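PDB 5CEC: Bd3460 from Bdellovibrio bacteriovorus, which probably protects the predator from its own endopeptidase Bd3459, which it binds as an ankyrin-repeat immunity protein. Local coordinates for residues L134-A139 with K159-G164; F169-Y174 with A178-L183. All blocks are in the same frame, centred on the assembly; numbering follows the deposited sequence.

Contact 1 (L134-A139 with K159-G164)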
ATOM      1  N   LEU B 134       5.466  21.577   9.756  1.00 13.76           N
ATOM      2  CA  LEU B 134       4.439  20.816   9.022  1.00 13.71           C
ATOM      3  C   LEU B 134       4.366  21.270   7.556  1.00 13.77           C
ATOM      4  O   LEU B 134       4.267  20.442   6.633  1.00 13.80           O
ATOM      5  CB  LEU B 134       3.072  20.981   9.670  1.00 13.38           C
ATOM      6  CG  LEU B 134       1.982  20.053   9.164  1.00 14.12           C
ATOM      7  CD1 LEU B 134       2.173  18.663   9.778  1.00 14.90           C
ATOM      8  CD2 LEU B 134       0.608  20.589   9.513  1.00 14.63           C
ATOM      9  N   PHE B 135       4.383  22.586   7.360  1.00 13.70           N
ATOM     10  CA  PHE B 135       4.334  23.134   6.002  1.00 14.21           C
ATOM     11  C   PHE B 135       5.462  22.589   5.140  1.00 14.22           C
ATOM     12  O   PHE B 135       5.227  22.195   3.997  1.00 14.45           O
ATOM     13  CB  PHE B 135       4.387  24.674   5.975  1.00 14.44           C
ATOM     14  CG  PHE B 135       4.442  25.188   4.576  1.00 14.74           C
ATOM     15  CD1 PHE B 135       3.337  25.104   3.760  1.00 14.83           C
ATOM     16  CD2 PHE B 135       5.633  25.669   4.053  1.00 14.65           C
ATOM     17  CE1 PHE B 135       3.413  25.481   2.424  1.00 15.75           C
ATOM     18  CE2 PHE B 135       5.736  26.018   2.733  1.00 15.01           C
ATOM     19  CZ  PHE B 135       4.617  25.943   1.913  1.00 16.89           C
ATOM     20  N   MET B 136       6.682  22.590   5.671  1.00 13.80           N
ATOM     21  CA  MET B 136       7.812  22.076   4.906  1.00 14.00           C
ATOM     22  C   MET B 136       7.627  20.646   4.450  1.00 13.77           C
ATOM     23  O   MET B 136       7.924  20.301   3.320  1.00 14.13           O
ATOM     24  CB  MET B 136       9.113  22.188   5.714  1.00 15.36           C
ATOM     25  CG  MET B 136       9.598  23.590   5.813  1.00 16.14           C
ATOM     26  SD  MET B 136      10.950  23.791   6.985  1.00 17.78           S
ATOM     27  CE  MET B 136      12.292  22.986   6.126  1.00 17.82           C
ATOM     28  N   ARG B 137       7.152  19.810   5.341  1.00 12.96           N
ATOM     29  CA  ARG B 137       6.966  18.417   5.038  1.00 13.50           C
ATOM     30  C   ARG B 137       5.901  18.240   3.953  1.00 13.88           C
ATOM     31  O   ARG B 137       6.067  17.463   2.996  1.00 15.09           O
ATOM     32  CB  ARG B 137       6.651  17.619   6.313  1.00 14.14           C
ATOM     33  CG  ARG B 137       6.572  16.114   6.099  1.00 14.01           C
ATOM     34  CD  ARG B 137       7.828  15.480   5.516  1.00 14.20           C
ATOM     35  NE  ARG B 137       9.025  15.919   6.244  1.00 14.35           N
ATOM     36  CZ  ARG B 137       9.483  15.400   7.391  1.00 13.80           C
ATOM     37  NH1 ARG B 137       8.930  14.323   7.908  1.00 13.77           N
ATOM     38  NH2 ARG B 137      10.502  15.974   8.005  1.00 13.96           N
ATOM     39  N   ALA B 138       4.778  18.941   4.095  1.00 13.77           N
ATOM     40  CA  ALA B 138       3.736  18.929   3.048  1.00 14.78           C
ATOM     41  C   ALA B 138       4.247  19.496   1.719  1.00 14.77           C
ATOM     42  O   ALA B 138       3.953  18.959   0.656  1.00 16.45           O
ATOM     43  CB  ALA B 138       2.524  19.700   3.525  1.00 15.64           C
ATOM     44  N   ALA B 139       5.054  20.547   1.771  1.00 14.94           N
ATOM     45  CA  ALA B 139       5.554  21.176   0.548  1.00 15.98           C
ATOM     46  C   ALA B 139       6.370  20.254  -0.295  1.00 16.47           C
ATOM     47  O   ALA B 139       6.330  20.324  -1.516  1.00 18.29           O
ATOM     48  CB  ALA B 139       6.353  22.439   0.857  1.00 17.43           C
ATOM     49  N   LYS B 159       8.618  30.343   7.457  1.00 16.81           N
ATOM     50  CA  LYS B 159       8.976  29.938   8.812  1.00 15.93           C
ATOM     51  C   LYS B 159      10.078  28.905   8.757  1.00 16.00           C
ATOM     52  O   LYS B 159       9.915  27.839   8.182  1.00 16.60           O
ATOM     53  CB  LYS B 159       7.773  29.416   9.603  1.00 16.44           C
ATOM     54  CG  LYS B 159       8.159  29.002  11.010  1.00 16.72           C
ATOM     55  CD  LYS B 159       6.990  28.647  11.913  1.00 18.92           C
ATOM     56  CE  LYS B 159       7.453  28.070  13.238  1.00 21.65           C
ATOM     57  NZ  LYS B 159       6.429  28.192  14.303  1.00 25.49           N
ATOM     58  N   ALA B 160      11.193  29.219   9.389  1.00 16.70           N
ATOM     59  CA  ALA B 160      12.361  28.350   9.312  1.00 17.43           C
ATOM     60  C   ALA B 160      12.319  27.288  10.372  1.00 18.42           C
ATOM     61  O   ALA B 160      11.749  27.466  11.454  1.00 20.25           O
ATOM     62  CB  ALA B 160      13.650  29.148   9.416  1.00 19.95           C
ATOM     63  N   ASN B 161      12.967  26.167  10.040  1.00 17.54           N
ATOM     64  CA  ASN B 161      13.207  25.080  10.974  1.00 17.05           C
ATOM     65  C   ASN B 161      14.359  25.376  11.906  1.00 18.32           C
ATOM     66  O   ASN B 161      14.892  26.494  11.911  1.00 19.59           O
ATOM     67  CB  ASN B 161      13.355  23.736  10.237  1.00 16.44           C
ATOM     68  CG  ASN B 161      14.682  23.571   9.503  1.00 15.38           C
ATOM     69  OD1 ASN B 161      15.608  24.379   9.619  1.00 17.10           O
ATOM     70  ND2 ASN B 161      14.781  22.481   8.764  1.00 16.67           N
ATOM     71  N   THR B 162      14.716  24.392  12.731  1.00 19.61           N
ATOM     72  CA  THR B 162      15.734  24.595  13.734  1.00 21.99           C
ATOM     73  C   THR B 162      17.088  24.912  13.157  1.00 20.58           C
ATOM     74  O   THR B 162      17.897  25.558  13.814  1.00 23.63           O
ATOM     75  CB  THR B 162      15.843  23.357  14.627  1.00 25.10           C
ATOM     76  OG1 THR B 162      14.571  23.138  15.225  1.00 29.50           O
ATOM     77  CG2 THR B 162      16.953  23.488  15.683  1.00 28.88           C
ATOM     78  N   LEU B 163      17.326  24.442  11.934  1.00 19.07           N
ATOM     79  CA  LEU B 163      18.568  24.674  11.205  1.00 19.00           C
ATOM     80  C   LEU B 163      18.552  25.948  10.349  1.00 19.19           C
ATOM     81  O   LEU B 163      19.489  26.222   9.626  1.00 18.93           O
ATOM     82  CB  LEU B 163      18.888  23.442  10.357  1.00 20.50           C
ATOM     83  CG  LEU B 163      18.906  22.104  11.121  1.00 23.62           C
ATOM     84  CD1 LEU B 163      19.263  20.948  10.194  1.00 24.56           C
ATOM     85  CD2 LEU B 163      19.859  22.174  12.303  1.00 28.92           C
ATOM     86  N   GLY B 164      17.491  26.727  10.446  1.00 17.90           N
ATOM     87  CA  GLY B 164      17.349  27.953   9.701  1.00 17.48           C
ATOM     88  C   GLY B 164      16.874  27.798   8.282  1.00 16.99           C
ATOM     89  O   GLY B 164      17.070  28.716   7.497  1.00 17.42           O
TER
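Met136 leaves its helix with CG anti to the carbonyl carbon (chi1 -73°), runs on extended, and bends at the last torsion (chi3 71°), which lays the terminal methyl against the carboxamide of Asn161. That asparagine holds its CG between the backbone N and the carbonyl carbon (chi1 74°), a compact conformation that keeps the amide folded back over its own turn. The methionine chain runs roughly perpendicular to the asparagine side chain: Met136 CE lies 3.7 Å from Asn161 ND2, and Met136 SD lies 4.0 Å from Asn161 CB. The contact is van der Waals in kind, and a long, unbranched methionine suits a helix whose backbone stays well away from the loop, the nearest CA atoms, those of Met136 and Asn161, being 8.7 Å apart.

Asparagine suits its place because both ends of the buried amide have polar partners. Asn161 OD1 accepts hydrogen bonds from Glu165 N and, weakly, from Leu163 N, 2.9 Å away inside the type I turn from Asn161 to Gly164, whose last residue has the positive phi that glycine tolerates easily. ND2 donates to Asp132 OD1, just ahead of the helix.

The loop rests against helix 134-141, while helix 143-152 packs on Leu134 and Phe135, helix 99-105 on Leu134 and Arg137, and helix 167-174 on Met136 through Ala167.

Contact 2 (F169-Y174 with A178-L183)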
ATOM      1  N   PHE B 169      14.593  25.513   0.798  1.00 14.42           N
ATOM      2  CA  PHE B 169      15.848  24.761   0.945  1.00 14.12           C
ATOM      3  C   PHE B 169      15.630  23.270   0.698  1.00 14.26           C
ATOM      4  O   PHE B 169      16.450  22.602   0.051  1.00 15.43           O
ATOM      5  CB  PHE B 169      16.409  24.951   2.364  1.00 15.18           C
ATOM      6  CG  PHE B 169      17.021  26.290   2.605  1.00 15.36           C
ATOM      7  CD1 PHE B 169      16.255  27.445   2.728  1.00 16.27           C
ATOM      8  CD2 PHE B 169      18.385  26.406   2.727  1.00 16.14           C
ATOM      9  CE1 PHE B 169      16.859  28.651   2.963  1.00 15.69           C
ATOM     10  CE2 PHE B 169      18.994  27.611   2.958  1.00 16.69           C
ATOM     11  CZ  PHE B 169      18.232  28.744   3.094  1.00 16.75           C
ATOM     12  N   ALA B 170      14.546  22.716   1.247  1.00 14.01           N
ATOM     13  CA  ALA B 170      14.276  21.293   1.055  1.00 14.68           C
ATOM     14  C   ALA B 170      14.053  20.942  -0.403  1.00 14.82           C
ATOM     15  O   ALA B 170      14.573  19.959  -0.905  1.00 14.90           O
ATOM     16  CB  ALA B 170      13.071  20.882   1.885  1.00 15.80           C
ATOM     17  N   VAL B 171      13.254  21.762  -1.081  1.00 14.80           N
ATOM     18  CA  VAL B 171      12.990  21.576  -2.494  1.00 15.58           C
ATOM     19  C   VAL B 171      14.209  21.896  -3.331  1.00 15.43           C
ATOM     20  O   VAL B 171      14.442  21.257  -4.371  1.00 15.59           O
ATOM     21  CB  VAL B 171      11.748  22.370  -2.923  1.00 18.64           C
ATOM     22  CG1 VAL B 171      11.591  22.459  -4.413  1.00 25.03           C
ATOM     23  CG2 VAL B 171      10.518  21.832  -2.202  1.00 17.79           C
ATOM     24  N   ALA B 172      15.013  22.853  -2.905  1.00 14.65           N
ATOM     25  CA  ALA B 172      16.284  23.114  -3.597  1.00 16.05           C
ATOM     26  C   ALA B 172      17.123  21.846  -3.633  1.00 14.74           C
ATOM     27  O   ALA B 172      17.745  21.544  -4.653  1.00 15.98           O
ATOM     28  CB  ALA B 172      17.041  24.243  -2.911  1.00 16.20           C
ATOM     29  N   ARG B 173      17.197  21.116  -2.507  1.00 15.09           N
ATOM     30  CA  ARG B 173      17.980  19.862  -2.526  1.00 15.79           C
ATOM     31  C   ARG B 173      17.311  18.755  -3.332  1.00 16.50           C
ATOM     32  O   ARG B 173      17.962  18.112  -4.173  1.00 17.15           O
ATOM     33  CB  ARG B 173      18.171  19.345  -1.121  1.00 16.86           C
ATOM     34  CG  ARG B 173      19.059  20.182  -0.258  1.00 17.02           C
ATOM     35  CD  ARG B 173      19.521  19.401   0.956  1.00 17.97           C
ATOM     36  NE  ARG B 173      20.333  20.209   1.854  1.00 17.41           N
ATOM     37  CZ  ARG B 173      19.871  21.024   2.795  1.00 17.56           C
ATOM     38  NH1 ARG B 173      18.564  21.190   2.986  1.00 19.53           N
ATOM     39  NH2 ARG B 173      20.744  21.696   3.512  1.00 18.49           N
ATOM     40  N   TYR B 174      16.021  18.522  -3.074  1.00 16.23           N
ATOM     41  CA  TYR B 174      15.422  17.264  -3.474  1.00 15.97           C
ATOM     42  C   TYR B 174      14.176  17.379  -4.348  1.00 15.27           C
ATOM     43  O   TYR B 174      13.524  16.362  -4.648  1.00 17.36           O
ATOM     44  CB  TYR B 174      15.108  16.453  -2.229  1.00 15.43           C
ATOM     45  CG  TYR B 174      16.301  16.248  -1.316  1.00 16.29           C
ATOM     46  CD1 TYR B 174      17.469  15.649  -1.811  1.00 16.54           C
ATOM     47  CD2 TYR B 174      16.298  16.666  -0.002  1.00 17.35           C
ATOM     48  CE1 TYR B 174      18.572  15.455  -1.013  1.00 17.85           C
ATOM     49  CE2 TYR B 174      17.397  16.439   0.824  1.00 18.29           C
ATOM     50  CZ  TYR B 174      18.540  15.863   0.298  1.00 17.61           C
ATOM     51  OH  TYR B 174      19.630  15.666   1.078  1.00 21.72           O
ATOM     52  N   ALA B 178       9.484  23.109 -10.795  1.00 18.87           N
ATOM     53  CA  ALA B 178       8.067  23.391 -10.571  1.00 19.76           C
ATOM     54  C   ALA B 178       7.742  23.557  -9.083  1.00 18.61           C
ATOM     55  O   ALA B 178       6.917  24.382  -8.726  1.00 19.55           O
ATOM     56  CB  ALA B 178       7.209  22.310 -11.165  1.00 21.59           C
ATOM     57  N   ASP B 179       8.404  22.793  -8.218  1.00 17.96           N
ATOM     58  CA  ASP B 179       8.235  22.932  -6.773  1.00 17.69           C
ATOM     59  C   ASP B 179       8.731  24.307  -6.325  1.00 16.96           C
ATOM     60  O   ASP B 179       8.100  24.954  -5.473  1.00 17.39           O
ATOM     61  CB  ASP B 179       9.045  21.919  -5.987  1.00 19.48           C
ATOM     62  CG  ASP B 179       8.568  20.491  -6.086  1.00 20.99           C
ATOM     63  OD1 ASP B 179       7.351  20.233  -6.286  1.00 27.83           O
ATOM     64  OD2 ASP B 179       9.463  19.612  -5.896  1.00 21.76           O
ATOM     65  N   ILE B 180       9.878  24.743  -6.870  1.00 16.66           N
ATOM     66  CA  ILE B 180      10.400  26.073  -6.570  1.00 17.54           C
ATOM     67  C   ILE B 180       9.370  27.140  -6.967  1.00 17.34           C
ATOM     68  O   ILE B 180       9.075  28.052  -6.202  1.00 17.43           O
ATOM     69  CB  ILE B 180      11.768  26.313  -7.267  1.00 19.14           C
ATOM     70  CG1 ILE B 180      12.855  25.362  -6.763  1.00 22.19           C
ATOM     71  CG2 ILE B 180      12.203  27.770  -7.168  1.00 19.77           C
ATOM     72  CD1 ILE B 180      13.357  25.599  -5.369  1.00 25.77           C
ATOM     73  N   ASP B 181       8.805  27.012  -8.166  1.00 16.75           N
ATOM     74  CA  ASP B 181       7.819  27.984  -8.612  1.00 18.21           C
ATOM     75  C   ASP B 181       6.604  28.016  -7.697  1.00 17.89           C
ATOM     76  O   ASP B 181       6.088  29.087  -7.447  1.00 19.17           O
ATOM     77  CB  ASP B 181       7.367  27.654 -10.048  1.00 20.53           C
ATOM     78  CG  ASP B 181       8.433  27.956 -11.115  1.00 25.41           C
ATOM     79  OD1 ASP B 181       9.409  28.679 -10.864  1.00 31.14           O
ATOM     80  OD2 ASP B 181       8.258  27.466 -12.239  1.00 32.49           O
ATOM     81  N   PHE B 182       6.122  26.844  -7.248  1.00 16.53           N
ATOM     82  CA  PHE B 182       5.035  26.785  -6.294  1.00 17.23           C
ATOM     83  C   PHE B 182       5.362  27.609  -5.063  1.00 17.14           C
ATOM     84  O   PHE B 182       4.517  28.425  -4.630  1.00 17.26           O
ATOM     85  CB  PHE B 182       4.694  25.319  -5.924  1.00 17.67           C
ATOM     86  CG  PHE B 182       3.783  25.174  -4.735  1.00 18.87           C
ATOM     87  CD1 PHE B 182       2.433  25.451  -4.852  1.00 21.12           C
ATOM     88  CD2 PHE B 182       4.252  24.820  -3.488  1.00 19.56           C
ATOM     89  CE1 PHE B 182       1.578  25.342  -3.757  1.00 22.64           C
ATOM     90  CE2 PHE B 182       3.403  24.700  -2.406  1.00 21.62           C
ATOM     91  CZ  PHE B 182       2.069  24.969  -2.533  1.00 22.28           C
ATOM     92  N   LEU B 183       6.550  27.417  -4.505  1.00 15.10           N
ATOM     93  CA  LEU B 183       6.902  28.119  -3.285  1.00 14.97           C
ATOM     94  C   LEU B 183       7.015  29.605  -3.502  1.00 14.77           C
ATOM     95  O   LEU B 183       6.559  30.398  -2.672  1.00 16.48           O
ATOM     96  CB  LEU B 183       8.154  27.560  -2.647  1.00 15.02           C
ATOM     97  CG  LEU B 183       8.015  26.108  -2.148  1.00 15.76           C
ATOM     98  CD1 LEU B 183       9.375  25.632  -1.658  1.00 16.62           C
ATOM     99  CD2 LEU B 183       6.991  25.970  -1.043  1.00 15.99           C
TER
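One side chain, Val171, carries nearly all of this contact, facing Asp179, Ile180 and Leu183 on an almost antiparallel helix. Its two methyls divide the work. CG1, anti to the backbone N (chi1 168°), reaches toward Ile180, whose CD1 lies 3.7 Å from Val171 CG1, the valine and isoleucine lying alongside each other and pointing opposite ways. CG2, the other branch of Val171, meets Leu183 CD1 at 4.0 Å. A beta-branched valine suits the position: it is short enough to fit between close helices, yet offers one methyl to Ile180 and one to Leu183.

Segments 169-174 and 178-183 form the antiparallel helix pair of an ankyrin repeat, joined by a tight turn. Their axes come within 9.4 Å and run at 168° to each other. The same Ile180 CD1 reaches the backbone of the first helix, 4.0 Å from Ala172 N, and the small side chain of Ala172 leaves room for helix 200-206, which packs on it through Val203 and Ala204.

Asp179 sits beside Val171, but its carboxylate serves the turn: OD2 accepts a hydrogen bond from the backbone N of Thr176, a bond suited to a short acidic side chain near the start of a helix. Leu183 also packs on Ile157, in the loop that follows helix 143-152. Next to the turn, Asn411 of the Bd3459 chain donates a hydrogen bond through ND2 to Arg173 O, and Asn404 of that chain packs on Tyr174.

Overall arrangement
After six helices, from 31-39 to 109-117, the chain enters helix 134-141, passes through helix 143-152 and returns in the loop 159-164, where contact 1 closes a loop of 19 intervening residues. Contact 2 follows in series, closing a much shorter one of three residues between helices 167-174 and 177-185; the two neither nest nor cross. Contact 1 ties helix 134-141 to the loop leading into the next helix pair, whereas contact 2 holds that next pair together. Their centres are 12 Å apart, and they touch directly through Leu183, whose CD2 packs on Phe135 CZ at 3.8 Å and also meets Ala139.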